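Local coordinates for tyrosine specific protein phosphatase (Trypanosoma cruzi, PDB 4AZ1) that probably removes phosphate from phosphotyrosine residues of proteins, acting as a protein tyrosine phosphatase, at residues 75-80 and 105-110; 86-91 and 216-221; 113-118 and 220-225; 171-176 and 185-190. One frame throughout, in Å; residues are numbered along the deposited sequence. Where two conformers were deposited one is given.

Contact 1: residues 75-80 and 105-110. With FMT (formic acid), chain H.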
# COMPACT_ATOMS: atom_id res chain seq x y z
N TYR A 75 -6.17 6.00 -9.09
CA TYR A 75 -4.94 5.85 -8.33
C TYR A 75 -3.87 6.81 -8.80
O TYR A 75 -3.92 7.34 -9.91
CB TYR A 75 -4.44 4.40 -8.37
CG TYR A 75 -4.38 3.82 -9.75
CD1 TYR A 75 -3.37 4.18 -10.62
CD2 TYR A 75 -5.33 2.92 -10.18
CE1 TYR A 75 -3.30 3.66 -11.88
CE2 TYR A 75 -5.28 2.38 -11.45
CZ TYR A 75 -4.26 2.76 -12.30
OH TYR A 75 -4.18 2.25 -13.57
N TYR A 76 -2.89 7.01 -7.94
CA TYR A 76 -1.83 7.96 -8.20
C TYR A 76 -0.48 7.29 -8.04
O TYR A 76 -0.19 6.68 -7.00
CB TYR A 76 -1.94 9.18 -7.27
CG TYR A 76 -0.72 10.08 -7.30
CD1 TYR A 76 -0.60 11.09 -8.24
CD2 TYR A 76 0.31 9.93 -6.37
CE1 TYR A 76 0.51 11.91 -8.27
CE2 TYR A 76 1.42 10.76 -6.39
CZ TYR A 76 1.51 11.74 -7.35
OH TYR A 76 2.61 12.57 -7.38
N ILE A 77 0.32 7.39 -9.09
CA ILE A 77 1.73 7.16 -8.95
C ILE A 77 2.42 8.47 -9.33
O ILE A 77 1.96 9.18 -10.24
CB ILE A 77 2.22 5.95 -9.78
CG1 ILE A 77 2.26 6.29 -11.27
CG2 ILE A 77 1.31 4.72 -9.52
CD1 ILE A 77 3.25 5.42 -12.05
N ASN A 78 3.47 8.83 -8.60
CA ASN A 78 4.29 9.98 -8.97
C ASN A 78 5.14 9.53 -10.17
O ASN A 78 6.27 9.07 -10.00
CB ASN A 78 5.17 10.37 -7.79
CG ASN A 78 5.99 11.62 -8.03
OD1 ASN A 78 6.50 11.84 -9.13
ND2 ASN A 78 6.15 12.43 -6.99
N GLY A 79 4.57 9.63 -11.37
CA GLY A 79 5.25 9.10 -12.55
C GLY A 79 4.82 9.73 -13.85
O GLY A 79 3.73 10.31 -13.95
N ASN A 80 5.68 9.63 -14.87
CA ASN A 80 5.38 10.22 -16.16
C ASN A 80 5.69 9.27 -17.30
O ASN A 80 6.62 8.45 -17.21
CB ASN A 80 6.18 11.51 -16.36
CG ASN A 80 5.83 12.57 -15.34
OD1 ASN A 80 6.43 12.63 -14.27
ND2 ASN A 80 4.86 13.43 -15.68
N LEU A 105 0.57 -1.11 -7.63
CA LEU A 105 0.23 -2.46 -8.08
C LEU A 105 -1.01 -2.45 -8.97
O LEU A 105 -1.10 -3.20 -9.95
CB LEU A 105 0.03 -3.40 -6.89
CG LEU A 105 1.26 -3.62 -6.00
CD1 LEU A 105 1.01 -4.66 -4.89
CD2 LEU A 105 2.48 -4.00 -6.80
N ALA A 106 -1.98 -1.60 -8.61
CA ALA A 106 -3.20 -1.49 -9.39
C ALA A 106 -2.89 -0.99 -10.79
O ALA A 106 -3.50 -1.43 -11.78
CB ALA A 106 -4.19 -0.56 -8.71
N MET A 107 -1.96 -0.04 -10.87
CA MET A 107 -1.49 0.48 -12.15
C MET A 107 -0.88 -0.63 -12.97
O MET A 107 -1.24 -0.80 -14.14
CB MET A 107 -0.47 1.61 -11.94
CG MET A 107 0.04 2.23 -13.24
SD MET A 107 1.50 1.37 -13.92
CE MET A 107 2.58 1.41 -12.47
N LEU A 108 0.04 -1.39 -12.37
CA LEU A 108 0.69 -2.49 -13.07
C LEU A 108 -0.36 -3.43 -13.62
O LEU A 108 -0.24 -3.93 -14.75
CB LEU A 108 1.60 -3.28 -12.12
CG LEU A 108 2.83 -2.56 -11.61
CD1 LEU A 108 3.64 -3.51 -10.74
CD2 LEU A 108 3.64 -2.08 -12.82
N TYR A 109 -1.39 -3.66 -12.81
CA TYR A 109 -2.41 -4.63 -13.15
C TYR A 109 -3.34 -4.13 -14.25
O TYR A 109 -3.58 -4.83 -15.22
CB TYR A 109 -3.23 -5.00 -11.91
CG TYR A 109 -4.25 -6.07 -12.21
CD1 TYR A 109 -3.88 -7.41 -12.27
CD2 TYR A 109 -5.58 -5.74 -12.46
CE1 TYR A 109 -4.81 -8.39 -12.56
CE2 TYR A 109 -6.52 -6.72 -12.75
CZ TYR A 109 -6.12 -8.04 -12.80
OH TYR A 109 -7.05 -9.02 -13.09
N GLU A 110 -3.90 -2.93 -14.07
CA GLU A 110 -4.84 -2.38 -15.04
C GLU A 110 -4.17 -2.09 -16.39
O GLU A 110 -4.78 -2.28 -17.45
CB GLU A 110 -5.50 -1.11 -14.49
CG GLU A 110 -6.67 -0.59 -15.34
CD GLU A 110 -6.56 0.89 -15.65
OE1 GLU A 110 -5.95 1.63 -14.85
OE2 GLU A 110 -7.08 1.31 -16.71
C FMT H . 4.82 5.51 -7.27
O1 FMT H . 4.28 6.61 -7.06
O2 FMT H . 5.45 5.21 -8.29
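Tyr-75 rests its ring on the flank of helix 101-110 beside Ala-106 and Met-107, a largely buried apolar contact between that helix and the chain leading into strand 79-82, an edge strand of the central sheet within this chain. The ring is deposited in two conformers; in the one described, CG sits between the backbone N and the carbonyl carbon (chi1 50°). One ring face receives the helix backbone, Met-107 N lying 3.9 Å above the Tyr-75 ring plane but displaced toward the rim. On one side of the ring Tyr-75 CE1 meets Met-107 CB at 3.5 Å, and on the other Tyr-75 CD2 meets Ala-106 CB at 3.9 Å. The hydroxyl ends near the Glu-110 carboxylate at a separation too short to be trusted, so no bond is inferred. Helix 101-110 is the connection of a beta-alpha-beta crossover from strand 90-93 to the parallel strand 115-118, and Tyr-75 and Ile-77 pack on it from the edge-strand side. Met-107, bent at chi2 and chi3, crosses Ile-77 at about a right angle, its CE 4.1 Å from Ile-77 CD1. Just beyond, an inverse gamma turn centred on Asn-78 leads the chain into the strand. Asn-78 N donates to O1 of a formic acid molecule at 2.8 Å, and the same molecule, probably from the crystallisation liquor, is hydrogen-bonded to Gln-94 NE2.

Contact 2: residues 86-91 and 216-221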
# COMPACT_ATOMS: atom_id res chain seq x y z
N LEU A 86 10.85 6.00 -29.93
CA LEU A 86 11.64 4.78 -29.99
C LEU A 86 10.68 3.60 -29.85
O LEU A 86 9.49 3.81 -29.62
CB LEU A 86 12.69 4.79 -28.89
CG LEU A 86 13.70 5.93 -29.00
CD1 LEU A 86 14.65 5.87 -27.83
CD2 LEU A 86 14.46 5.87 -30.31
N PRO A 87 11.18 2.36 -30.04
CA PRO A 87 10.26 1.22 -29.97
C PRO A 87 9.60 1.08 -28.61
O PRO A 87 8.46 0.63 -28.53
CB PRO A 87 11.16 0.03 -30.26
CG PRO A 87 12.16 0.58 -31.23
CD PRO A 87 12.47 1.97 -30.66
N HIS A 88 10.31 1.46 -27.55
CA HIS A 88 9.73 1.39 -26.22
C HIS A 88 9.45 2.77 -25.62
O HIS A 88 10.24 3.71 -25.79
CB HIS A 88 10.63 0.59 -25.26
CG HIS A 88 10.68 -0.87 -25.57
ND1 HIS A 88 11.59 -1.41 -26.46
CD2 HIS A 88 9.92 -1.91 -25.14
CE1 HIS A 88 11.39 -2.72 -26.55
NE2 HIS A 88 10.38 -3.04 -25.76
N LYS A 89 8.32 2.86 -24.94
CA LYS A 89 8.02 4.00 -24.07
C LYS A 89 8.29 3.53 -22.66
O LYS A 89 8.37 2.32 -22.40
CB LYS A 89 6.54 4.40 -24.18
CG LYS A 89 6.08 4.78 -25.57
CD LYS A 89 4.76 5.53 -25.49
CE LYS A 89 4.23 5.87 -26.88
NZ LYS A 89 3.09 6.85 -26.83
N PHE A 90 8.41 4.48 -21.74
CA PHE A 90 8.76 4.15 -20.38
C PHE A 90 7.84 4.88 -19.43
O PHE A 90 7.29 5.93 -19.76
CB PHE A 90 10.22 4.53 -20.13
CG PHE A 90 11.18 3.72 -20.95
CD1 PHE A 90 11.53 4.12 -22.24
CD2 PHE A 90 11.70 2.53 -20.45
CE1 PHE A 90 12.41 3.35 -23.00
CE2 PHE A 90 12.57 1.75 -21.21
CZ PHE A 90 12.93 2.17 -22.49
N VAL A 91 7.64 4.30 -18.25
CA VAL A 91 7.05 5.04 -17.15
C VAL A 91 8.14 5.28 -16.12
O VAL A 91 8.61 4.35 -15.46
CB VAL A 91 5.85 4.30 -16.52
CG1 VAL A 91 5.31 5.09 -15.35
CG2 VAL A 91 4.75 4.09 -17.56
N SER A 216 11.39 -7.17 -24.05
CA SER A 216 10.04 -6.98 -23.50
C SER A 216 9.11 -6.47 -24.60
O SER A 216 9.58 -5.98 -25.63
CB SER A 216 10.08 -5.97 -22.35
OG SER A 216 10.08 -4.65 -22.87
N PRO A 217 7.78 -6.57 -24.40
CA PRO A 217 6.84 -6.15 -25.47
C PRO A 217 6.71 -4.63 -25.64
O PRO A 217 6.75 -3.87 -24.67
CB PRO A 217 5.50 -6.76 -25.03
CG PRO A 217 5.63 -6.99 -23.57
CD PRO A 217 7.09 -7.26 -23.30
N THR A 218 6.54 -4.19 -26.89
CA THR A 218 6.47 -2.77 -27.20
C THR A 218 5.05 -2.24 -27.07
O THR A 218 4.81 -1.04 -27.21
CB THR A 218 6.97 -2.50 -28.63
OG1 THR A 218 6.09 -3.15 -29.57
CG2 THR A 218 8.38 -3.03 -28.81
N THR A 219 4.11 -3.15 -26.81
CA THR A 219 2.71 -2.79 -26.67
C THR A 219 2.39 -2.06 -25.35
O THR A 219 1.36 -1.40 -25.23
CB THR A 219 1.77 -4.01 -26.84
OG1 THR A 219 2.26 -5.10 -26.05
CG2 THR A 219 1.71 -4.44 -28.30
N VAL A 220 3.27 -2.20 -24.35
CA VAL A 220 3.07 -1.54 -23.06
C VAL A 220 4.37 -0.88 -22.62
O VAL A 220 5.46 -1.36 -22.94
CB VAL A 220 2.54 -2.51 -21.96
CG1 VAL A 220 1.09 -2.93 -22.25
CG2 VAL A 220 3.43 -3.74 -21.82
N PRO A 221 4.27 0.23 -21.87
CA PRO A 221 5.51 0.91 -21.46
C PRO A 221 6.25 0.08 -20.42
O PRO A 221 5.63 -0.68 -19.66
CB PRO A 221 5.01 2.20 -20.82
CG PRO A 221 3.51 2.22 -20.97
CD PRO A 221 3.08 0.83 -21.24
O HOH W 1 5.68 2.10 -28.06
O HOH W 2 6.78 0.19 -24.76
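The imidazole of His-88 has the Thr-218 methyl over one face and the carbonyl oxygens of Ser-216 and Pro-217 at its edge. Thr-218 CG2 stands 3.6 Å above the His-88 ring plane, offset toward the rim nearest NE2, a CH-pi contact in which the two side chains cross at about a right angle. At the edge, His-88 NE2 donates to Ser-216 O over 3.0 Å in a nearly straight bond (168° at the hydrogen). The oxygen lies in the ring plane, whereas the nitrogen approaches from above the carbonyl plane, 58° out of it. His-88 CG is anti to its own carbonyl carbon (chi1 -69°), and the ring leans across to the loop; its ND1 is hydrogen-bonded to Tyr-240 OH of helix 232-247, so both ring nitrogens are engaged and the rotation is fixed. Ser-216 OG, close by, is bonded to Val-213 O near the end of helix 203-215.

These residues bring together the approaches to two neighbouring parallel strands, 90-93 and 222-225, of the central sheet. Direct backbone pairing begins at Lys-89 with Val-222; before it, a water mediates. This water accepts from Lys-89 N at 3.1 Å and donates to Val-220 O at 2.7 Å. Pro-221 CA also lies 3.3 Å from Lys-89 O, a CH···O contact beside the bond that oxygen makes with the Val-222 backbone. The proline ring runs alongside Val-91, pointing the same way, and Pro-221 CB lies 3.8 Å from Val-91 CG2.

Contact 3: residues 113-118 and 220-225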
# COMPACT_ATOMS: atom_id res chain seq x y z
N ILE A 113 1.24 -3.99 -17.33
CA ILE A 113 2.67 -3.74 -17.45
C ILE A 113 3.42 -5.08 -17.43
O ILE A 113 3.15 -5.95 -16.59
CB ILE A 113 3.16 -2.80 -16.34
CG1 ILE A 113 2.48 -1.43 -16.50
CG2 ILE A 113 4.67 -2.67 -16.36
CD1 ILE A 113 2.68 -0.79 -17.88
N SER A 114 4.36 -5.25 -18.36
CA SER A 114 5.06 -6.53 -18.48
C SER A 114 6.45 -6.52 -17.80
O SER A 114 6.95 -7.57 -17.40
CB SER A 114 5.13 -6.97 -19.95
OG SER A 114 6.22 -7.83 -20.21
N LEU A 115 7.03 -5.33 -17.64
CA LEU A 115 8.40 -5.25 -17.13
C LEU A 115 8.59 -4.03 -16.23
O LEU A 115 8.32 -2.89 -16.62
CB LEU A 115 9.43 -5.23 -18.27
CG LEU A 115 10.90 -4.99 -17.88
CD1 LEU A 115 11.41 -6.11 -16.97
CD2 LEU A 115 11.79 -4.87 -19.12
N VAL A 116 9.06 -4.30 -15.02
CA VAL A 116 9.37 -3.28 -14.05
C VAL A 116 10.85 -3.37 -13.74
O VAL A 116 11.36 -4.45 -13.39
CB VAL A 116 8.61 -3.52 -12.73
CG1 VAL A 116 9.16 -2.57 -11.63
CG2 VAL A 116 7.12 -3.29 -12.95
N ILE A 117 11.56 -2.25 -13.88
CA ILE A 117 12.97 -2.24 -13.57
C ILE A 117 13.19 -1.31 -12.39
O ILE A 117 12.77 -0.15 -12.42
CB ILE A 117 13.81 -1.75 -14.74
CG1 ILE A 117 13.66 -2.73 -15.91
CG2 ILE A 117 15.29 -1.63 -14.33
CD1 ILE A 117 14.51 -2.36 -17.09
N MET A 118 13.84 -1.85 -11.35
CA MET A 118 14.11 -1.11 -10.13
C MET A 118 15.62 -0.95 -10.02
O MET A 118 16.35 -1.94 -9.96
CB MET A 118 13.55 -1.90 -8.92
CG MET A 118 13.87 -1.24 -7.59
SD MET A 118 13.20 -2.22 -6.24
CE MET A 118 13.92 -1.33 -4.85
N VAL A 220 3.27 -2.20 -24.35
CA VAL A 220 3.07 -1.54 -23.06
C VAL A 220 4.37 -0.88 -22.62
O VAL A 220 5.46 -1.36 -22.94
CB VAL A 220 2.54 -2.51 -21.96
CG1 VAL A 220 1.09 -2.93 -22.25
CG2 VAL A 220 3.43 -3.74 -21.82
N PRO A 221 4.27 0.23 -21.87
CA PRO A 221 5.51 0.91 -21.46
C PRO A 221 6.25 0.08 -20.42
O PRO A 221 5.63 -0.68 -19.66
CB PRO A 221 5.01 2.20 -20.82
CG PRO A 221 3.51 2.22 -20.97
CD PRO A 221 3.08 0.83 -21.24
N VAL A 222 7.57 0.22 -20.38
CA VAL A 222 8.37 -0.38 -19.33
C VAL A 222 8.41 0.56 -18.12
O VAL A 222 8.75 1.74 -18.27
CB VAL A 222 9.81 -0.61 -19.81
CG1 VAL A 222 10.69 -1.03 -18.64
CG2 VAL A 222 9.83 -1.64 -20.94
N VAL A 223 8.07 0.06 -16.94
CA VAL A 223 8.14 0.89 -15.74
C VAL A 223 9.57 0.88 -15.17
O VAL A 223 10.16 -0.19 -14.98
CB VAL A 223 7.15 0.43 -14.66
CG1 VAL A 223 7.43 1.12 -13.31
CG2 VAL A 223 5.71 0.69 -15.11
N VAL A 224 10.11 2.06 -14.89
CA VAL A 224 11.45 2.19 -14.31
C VAL A 224 11.42 3.11 -13.09
O VAL A 224 10.92 4.23 -13.17
CB VAL A 224 12.45 2.78 -15.33
CG1 VAL A 224 13.87 2.75 -14.77
CG2 VAL A 224 12.37 2.03 -16.63
N HIS A 225 11.95 2.65 -11.95
CA HIS A 225 12.01 3.53 -10.79
C HIS A 225 13.30 3.35 -10.02
O HIS A 225 13.89 2.28 -10.03
CB HIS A 225 10.81 3.33 -9.85
CG HIS A 225 10.83 2.04 -9.10
ND1 HIS A 225 11.32 1.93 -7.82
CD2 HIS A 225 10.40 0.80 -9.44
CE1 HIS A 225 11.19 0.68 -7.39
NE2 HIS A 225 10.64 -0.03 -8.37
O HOH W 3 6.23 -3.57 -19.74
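Met-118 and His-225 lean obliquely over one another where parallel strands 115-118 and 222-225 end, side by side in the middle of the phosphatase sheet. The CA of Met-118 sits over one face of the imidazole, displaced toward the rim, and the extended side chain carries on past the ring, with Met-118 CG 3.3 Å from His-225 CE1. His-225 CG lies between its backbone N and carbonyl carbon (chi1 71°), and the end of the side chain comes nearer to the methionine strand. On the same sheet face, Val-116 and Val-223 stand side by side and point the same way, Val-116 CG2 being 4.1 Å from Val-223 CB. Ile-113 then turns across Val-223 at about a right angle, its CG2 touching Val-223 CG2 at 3.7 Å. Ile-117 and Val-224 project from the other face, while Leu-115 lies alongside Val-222.

Three backbone bonds join the strands in parallel fashion: Val-223 N to Leu-115 O (3.0 Å), Ile-117 N to Val-223 O (2.7 Å) and His-225 N to Ile-117 O (3.0 Å). Ahead of them a water bridges the gap, accepting from Leu-115 N and donating to Pro-221 O. His-225 opens the HCX5R signature of the family, whose loop cradles phosphate in related phosphatases. In an interface otherwise built mainly of aliphatic groups, its imidazole is the exception: NE2 is hydrogen-bonded to Tyr-133 OH and ND1 to a residue adjoining one of the two segments, so polar bonds and the methionine together fix the ring's orientation at the entry to the probable catalytic loop.

Contact 4: residues 171-176 and 185-190. With FMT (formic acid), chain G.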
# COMPACT_ATOMS: atom_id res chain seq x y z
N ARG A 171 16.01 -11.18 -10.58
CA ARG A 171 14.81 -11.23 -11.42
C ARG A 171 13.70 -11.96 -10.70
O ARG A 171 13.88 -13.10 -10.27
CB ARG A 171 15.11 -11.91 -12.76
CG ARG A 171 16.17 -11.18 -13.55
CD ARG A 171 16.29 -11.62 -15.02
NE ARG A 171 17.11 -10.63 -15.71
CZ ARG A 171 18.43 -10.74 -15.90
NH1 ARG A 171 19.08 -11.83 -15.49
NH2 ARG A 171 19.09 -9.77 -16.53
N ARG A 172 12.56 -11.28 -10.56
CA ARG A 172 11.41 -11.84 -9.86
C ARG A 172 10.27 -11.97 -10.85
O ARG A 172 9.88 -11.00 -11.51
CB ARG A 172 11.01 -10.93 -8.69
CG ARG A 172 12.14 -10.69 -7.68
CD ARG A 172 11.69 -9.85 -6.48
NE ARG A 172 12.74 -9.78 -5.47
CZ ARG A 172 13.63 -8.79 -5.35
NH1 ARG A 172 13.60 -7.75 -6.17
NH2 ARG A 172 14.54 -8.83 -4.39
N TYR A 173 9.75 -13.18 -10.99
CA TYR A 173 8.64 -13.43 -11.90
C TYR A 173 7.39 -13.51 -11.03
O TYR A 173 7.28 -14.36 -10.13
CB TYR A 173 8.88 -14.71 -12.74
CG TYR A 173 10.21 -14.64 -13.46
CD1 TYR A 173 10.33 -13.93 -14.66
CD2 TYR A 173 11.35 -15.22 -12.92
CE1 TYR A 173 11.56 -13.82 -15.31
CE2 TYR A 173 12.57 -15.13 -13.57
CZ TYR A 173 12.67 -14.42 -14.76
OH TYR A 173 13.88 -14.33 -15.40
N LEU A 174 6.46 -12.60 -11.30
CA LEU A 174 5.38 -12.32 -10.37
C LEU A 174 4.01 -12.47 -11.03
O LEU A 174 3.88 -12.39 -12.26
CB LEU A 174 5.57 -10.90 -9.80
CG LEU A 174 6.85 -10.72 -8.97
CD1 LEU A 174 7.18 -9.25 -8.74
CD2 LEU A 174 6.73 -11.46 -7.62
N ILE A 175 3.00 -12.71 -10.21
CA ILE A 175 1.63 -12.78 -10.70
C ILE A 175 0.76 -11.84 -9.87
O ILE A 175 0.66 -11.98 -8.65
CB ILE A 175 1.08 -14.23 -10.65
CG1 ILE A 175 1.96 -15.16 -11.50
CG2 ILE A 175 -0.34 -14.27 -11.15
CD1 ILE A 175 1.52 -16.64 -11.48
N LEU A 176 0.15 -10.86 -10.54
CA LEU A 176 -0.81 -9.97 -9.89
C LEU A 176 -2.21 -10.48 -10.13
O LEU A 176 -2.55 -10.85 -11.26
CB LEU A 176 -0.68 -8.55 -10.44
CG LEU A 176 0.31 -7.65 -9.73
CD1 LEU A 176 0.56 -6.36 -10.52
CD2 LEU A 176 -0.23 -7.33 -8.35
N LYS A 185 0.72 -11.75 -15.27
CA LYS A 185 2.13 -12.03 -15.01
C LYS A 185 2.99 -10.85 -15.41
O LYS A 185 2.71 -10.18 -16.41
CB LYS A 185 2.58 -13.26 -15.79
CG LYS A 185 1.87 -14.55 -15.38
CD LYS A 185 2.41 -15.74 -16.14
CE LYS A 185 1.77 -17.03 -15.64
NZ LYS A 185 2.36 -18.22 -16.30
N PHE A 186 4.03 -10.58 -14.63
CA PHE A 186 5.02 -9.59 -15.01
C PHE A 186 6.37 -9.92 -14.39
O PHE A 186 6.46 -10.73 -13.45
CB PHE A 186 4.55 -8.16 -14.67
CG PHE A 186 4.71 -7.78 -13.21
CD1 PHE A 186 3.76 -8.17 -12.27
CD2 PHE A 186 5.80 -7.03 -12.79
CE1 PHE A 186 3.90 -7.81 -10.93
CE2 PHE A 186 5.96 -6.67 -11.45
CZ PHE A 186 5.00 -7.06 -10.52
N THR A 187 7.43 -9.33 -14.94
CA THR A 187 8.78 -9.53 -14.42
C THR A 187 9.26 -8.23 -13.77
O THR A 187 9.16 -7.15 -14.37
CB THR A 187 9.72 -9.97 -15.56
OG1 THR A 187 9.16 -11.11 -16.23
CG2 THR A 187 11.09 -10.34 -15.02
N GLN A 188 9.74 -8.32 -12.53
CA GLN A 188 10.48 -7.21 -11.92
C GLN A 188 11.97 -7.54 -11.89
O GLN A 188 12.36 -8.64 -11.49
CB GLN A 188 9.99 -6.86 -10.50
CG GLN A 188 10.65 -5.60 -9.91
CD GLN A 188 11.34 -5.87 -8.57
OE1 GLN A 188 11.71 -7.01 -8.26
NE2 GLN A 188 11.50 -4.82 -7.77
N VAL A 189 12.79 -6.60 -12.34
CA VAL A 189 14.24 -6.80 -12.36
C VAL A 189 14.84 -5.73 -11.44
O VAL A 189 14.64 -4.54 -11.67
CB VAL A 189 14.80 -6.63 -13.79
CG1 VAL A 189 16.29 -6.96 -13.84
CG2 VAL A 189 14.05 -7.54 -14.77
N GLN A 190 15.53 -6.15 -10.39
CA GLN A 190 16.14 -5.18 -9.48
C GLN A 190 17.66 -5.21 -9.64
O GLN A 190 18.29 -6.27 -9.55
CB GLN A 190 15.75 -5.46 -8.02
CG GLN A 190 16.31 -4.43 -7.01
CD GLN A 190 16.03 -4.82 -5.57
OE1 GLN A 190 15.58 -5.93 -5.29
NE2 GLN A 190 16.30 -3.89 -4.63
C FMT G . 17.74 -4.78 -1.50
O1 FMT G . 17.04 -3.94 -2.06
O2 FMT G . 18.86 -4.53 -1.03
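Arg-172 pairs with Gln-188, and Leu-174 with Phe-186, as the hydrogen-bonded pairs of a beta hairpin formed by antiparallel strands 169-177 and 184-191 of the central sheet. Each pair is joined in both directions by its backbone; the bond from Arg-172 N to Gln-188 O measures 2.8 Å, that from Leu-174 N to Phe-186 O likewise 2.8 Å.

The polar side-chain bonds centre on the Arg-172 guanidinium, which uses its edge. Arg-172 NH1 donates to Gln-188 OE1 at 2.9 Å, reaching a lone pair in the amide plane, and also to Gln-190 OE1 at 2.8 Å. NH2 adds a longer bond to that second oxygen, so two nitrogens grip Gln-190 OE1 end-on. The guanidinium makes a cation-pi contact with Trp-134 as well, and these partners together fix its rotation.

Apolar packing takes over farther along the same face. Phe-186, its CG between the backbone N and carbonyl carbon (chi1 79°), receives Leu-174 CB over its ring, while Leu-174 CD1 touches Phe-186 CZ at 3.6 Å. Leu-176 CD1 comes to 3.7 Å from Phe-186 CE1, and Leu-108 of helix 101-110 packs against both Phe-186 and Leu-176. On the opposite face Ile-175 and Lys-185 run side by side through their aliphatic parts. Tyr-173 and Thr-187 also lie alongside each other, Thr-187 OG1 3.4 Å from Tyr-173 CD1 at the ring edge.

All four contacts belong to one central sheet, its connecting loops or helix 101-110. Contact 3 is the innermost, a parallel, mostly aliphatic pairing near the chain centre; contact 1 is also largely buried, whereas contacts 2 and 4 are partly open and richer in polar side-chain bonds. Contacts 2 and 3 share Val-220 and Pro-221: contact 2 ties the loop before strand 222-225 to the start of strand 90-93 through an imidazole and waters, whereas contact 3 pairs strand 222-225 directly with strand 115-118, with one bridging water ahead. Contact 4 continues the sheet beyond strand 115-118, with Val-116 and Met-118 probably hydrogen-bonded to Val-189. Contact 1 meets contacts 3 and 4 through Leu-108, which touches Val-116, Val-223 and Phe-186.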